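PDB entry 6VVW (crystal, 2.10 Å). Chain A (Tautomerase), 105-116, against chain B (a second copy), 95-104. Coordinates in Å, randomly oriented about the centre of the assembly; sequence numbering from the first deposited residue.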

# COMPACT_ATOMS: atom_id res chain seq x y z
N ASP A 105 6.09 11.25 -0.43
CA ASP A 105 5.76 12.61 -0.03
C ASP A 105 4.56 13.07 -0.83
O ASP A 105 4.63 13.19 -2.06
CB ASP A 105 6.96 13.54 -0.22
CG ASP A 105 7.99 13.32 0.85
OD1 ASP A 105 8.63 12.24 0.79
OD2 ASP A 105 8.12 14.14 1.78
N ILE A 106 3.45 13.32 -0.11
CA ILE A 106 2.15 13.67 -0.65
C ILE A 106 1.96 15.18 -0.57
O ILE A 106 2.46 15.87 0.33
CB ILE A 106 1.01 12.94 0.09
CG1 ILE A 106 -0.03 12.42 -0.89
CG2 ILE A 106 0.29 13.87 1.09
CD1 ILE A 106 -1.42 12.27 -0.27
N ALA A 107 1.29 15.66 -1.47
CA ALA A 107 1.02 17.07 -1.63
C ALA A 107 -0.20 17.45 -0.82
O ALA A 107 -1.10 16.63 -0.64
CB ALA A 107 0.79 17.39 -3.11
N PRO A 108 -0.25 18.68 -0.33
CA PRO A 108 -1.28 19.03 0.64
C PRO A 108 -2.68 18.98 0.09
O PRO A 108 -3.63 18.85 0.88
CB PRO A 108 -0.88 20.44 1.07
CG PRO A 108 0.62 20.44 0.90
CD PRO A 108 0.84 19.68 -0.36
N GLU A 109 -2.86 19.09 -1.22
CA GLU A 109 -4.16 18.97 -1.87
C GLU A 109 -4.53 17.55 -2.19
O GLU A 109 -5.66 17.31 -2.64
CB GLU A 109 -4.20 19.76 -3.18
CG GLU A 109 -3.67 21.15 -3.09
CD GLU A 109 -2.22 21.19 -3.43
OE1 GLU A 109 -1.79 20.32 -4.20
OE2 GLU A 109 -1.52 22.09 -2.92
N HIS A 110 -3.62 16.61 -2.02
CA HIS A 110 -3.88 15.23 -2.38
C HIS A 110 -4.00 14.31 -1.17
O HIS A 110 -4.15 13.10 -1.35
CB HIS A 110 -2.79 14.74 -3.33
CG HIS A 110 -2.86 15.38 -4.67
ND1 HIS A 110 -1.76 15.53 -5.49
CD2 HIS A 110 -3.89 15.94 -5.33
CE1 HIS A 110 -2.12 16.14 -6.60
NE2 HIS A 110 -3.41 16.41 -6.53
N MET A 111 -3.94 14.84 0.04
CA MET A 111 -4.19 14.05 1.23
C MET A 111 -5.51 14.49 1.82
O MET A 111 -5.69 15.67 2.13
CB MET A 111 -3.08 14.21 2.26
CG MET A 111 -2.86 12.95 3.05
SD MET A 111 -1.49 13.08 4.19
CE MET A 111 -0.63 11.54 3.95
N GLY A 112 -6.44 13.56 1.96
CA GLY A 112 -7.73 13.87 2.54
C GLY A 112 -7.71 13.55 4.01
O GLY A 112 -7.48 12.41 4.41
N VAL A 113 -7.91 14.56 4.84
CA VAL A 113 -7.68 14.40 6.27
C VAL A 113 -8.97 14.72 7.02
O VAL A 113 -10.06 14.44 6.51
CB VAL A 113 -6.48 15.26 6.69
CG1 VAL A 113 -5.27 14.89 5.83
CG2 VAL A 113 -6.77 16.73 6.52
N GLN A 114 -8.86 15.27 8.22
CA GLN A 114 -10.02 15.66 9.00
C GLN A 114 -11.10 16.30 8.12
O GLN A 114 -10.80 17.11 7.24
CB GLN A 114 -9.61 16.65 10.08
CG GLN A 114 -8.59 16.12 11.07
CD GLN A 114 -7.23 16.77 10.94
OE1 GLN A 114 -6.70 16.90 9.83
NE2 GLN A 114 -6.66 17.19 12.07
N GLU A 115 -12.34 15.87 8.33
CA GLU A 115 -13.49 16.48 7.66
C GLU A 115 -13.50 16.25 6.16
O GLU A 115 -14.38 16.74 5.45
CB GLU A 115 -13.51 17.97 7.95
CG GLU A 115 -14.86 18.56 8.18
CD GLU A 115 -14.81 19.66 9.21
OE1 GLU A 115 -15.86 19.97 9.80
OE2 GLU A 115 -13.70 20.19 9.44
N GLY A 116 -12.54 15.50 5.65
CA GLY A 116 -12.43 15.37 4.22
C GLY A 116 -12.00 16.62 3.49
O GLY A 116 -12.12 16.67 2.27
N SER B 95 -15.20 8.60 13.04
CA SER B 95 -15.16 10.05 13.01
C SER B 95 -14.63 10.53 11.67
O SER B 95 -13.88 9.83 10.99
CB SER B 95 -14.28 10.63 14.12
OG SER B 95 -14.33 12.05 14.09
N ASP B 96 -15.08 11.72 11.27
CA ASP B 96 -14.54 12.37 10.08
C ASP B 96 -13.04 12.55 10.18
O ASP B 96 -12.30 12.27 9.23
CB ASP B 96 -15.22 13.72 9.89
CG ASP B 96 -15.23 14.52 11.17
OD1 ASP B 96 -15.16 13.88 12.25
OD2 ASP B 96 -15.30 15.76 11.09
N SER B 97 -12.58 13.00 11.35
CA SER B 97 -11.20 13.39 11.57
C SER B 97 -10.20 12.25 11.39
O SER B 97 -9.01 12.53 11.21
CB SER B 97 -11.03 13.93 12.97
OG SER B 97 -9.72 13.61 13.43
N CYS B 98 -10.64 11.00 11.48
CA CYS B 98 -9.72 9.87 11.61
C CYS B 98 -9.47 9.15 10.31
O CYS B 98 -8.75 8.14 10.30
CB CYS B 98 -10.23 8.87 12.64
SG CYS B 98 -11.26 7.60 11.92
N ILE B 99 -10.03 9.63 9.21
CA ILE B 99 -9.82 9.04 7.90
C ILE B 99 -8.68 9.76 7.20
O ILE B 99 -8.73 10.98 7.02
CB ILE B 99 -11.10 9.09 7.07
CG1 ILE B 99 -12.11 8.07 7.63
CG2 ILE B 99 -10.77 8.86 5.59
CD1 ILE B 99 -13.48 8.64 7.96
N ARG B 100 -7.65 9.03 6.83
CA ARG B 100 -6.55 9.61 6.10
C ARG B 100 -6.59 9.04 4.70
O ARG B 100 -6.30 7.86 4.50
CB ARG B 100 -5.22 9.30 6.77
CG ARG B 100 -5.09 10.05 8.02
CD ARG B 100 -5.52 11.48 7.80
NE ARG B 100 -5.00 12.32 8.87
CZ ARG B 100 -5.74 12.89 9.80
NH1 ARG B 100 -7.04 12.74 9.80
NH2 ARG B 100 -5.16 13.62 10.74
N THR B 101 -6.97 9.86 3.74
CA THR B 101 -6.95 9.45 2.35
C THR B 101 -5.67 9.94 1.70
O THR B 101 -5.00 10.85 2.18
CB THR B 101 -8.16 9.98 1.62
OG1 THR B 101 -9.29 9.84 2.48
CG2 THR B 101 -8.42 9.20 0.36
N MET B 102 -5.33 9.31 0.59
CA MET B 102 -4.01 9.46 -0.00
C MET B 102 -4.20 9.25 -1.50
O MET B 102 -4.35 8.11 -1.95
CB MET B 102 -3.04 8.44 0.59
CG MET B 102 -2.61 8.70 2.02
SD MET B 102 -3.80 8.20 3.25
CE MET B 102 -4.08 6.55 2.65
N LEU B 103 -4.24 10.35 -2.25
CA LEU B 103 -4.58 10.31 -3.67
C LEU B 103 -3.30 10.20 -4.48
O LEU B 103 -2.40 11.04 -4.35
CB LEU B 103 -5.36 11.55 -4.06
CG LEU B 103 -6.61 11.74 -3.23
CD1 LEU B 103 -7.37 12.84 -3.87
CD2 LEU B 103 -7.40 10.46 -3.24
N ILE B 104 -3.21 9.15 -5.28
CA ILE B 104 -1.99 8.77 -5.97
C ILE B 104 -2.33 8.70 -7.44
O ILE B 104 -3.04 7.78 -7.86
CB ILE B 104 -1.42 7.44 -5.46
CG1 ILE B 104 -1.69 7.28 -3.97
CG2 ILE B 104 0.05 7.37 -5.75
CD1 ILE B 104 -0.53 6.76 -3.20

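Backbone carries the polar load of this contact. The two segments run antiparallel, with His110(A) beside Leu103(B), Gly112(A) beside Thr101(B) and Gln114(A) beside Ser97(B), and all three hydrogen bonds between them join main-chain atoms. Leu103(B) N donates to His110(A) O at 2.9 Å. Two residues along, Gly112(A) and Thr101(B) serve each other: Thr101(B) N reaches Gly112(A) O at 2.7 Å, nearly straight at 168°, while Gly112(A) N meets Thr101(B) O at 3.1 Å and a more bent 141°. The same two acceptors also take CA-H...O contacts, Met111(A) CA to Thr101(B) O and Arg100(B) CA to Gly112(A) O, both 3.4 Å.

Glycine suits the close pairing: an ideal CB on Gly112(A) would lie a tight 3.2 Å from Thr101(B) CB. Apolar side chains add to these bonds. Met111(A) CE touches Met102(B) CG at 4.0 Å, and Ile106(A) CD1 approaches Met102(B) CB at 4.2 Å.

Further along, Arg100(B) works differently. Its NH1 is held within its own chain by Ser97(B) O, at a very short 2.4 Å, and Val113(A) CB lies over one face of the guanidinium, an apolar use of a flat cation. Gln114(A) N and Arg100(B) NH1, 3.5 Å apart, are both donors and do not bond. Gln114(A) instead packs its CG 3.6 Å from Ser97(B) O.

Each chain also settles some of its own needs: His110(A) N bonds Ala107(A) O at 2.9 Å, Gly116(A) N bonds Val113(A) O at 2.8 Å, and Ser95(B) OG donates to Asp96(B) OD1 at 2.7 Å. Where Glu115(A) comes near Asp96(B), like charges approach, Glu115(A) OE1 lying 4.4 Å from Asp96(B) OD2, a pairing that offers no electrostatic gain.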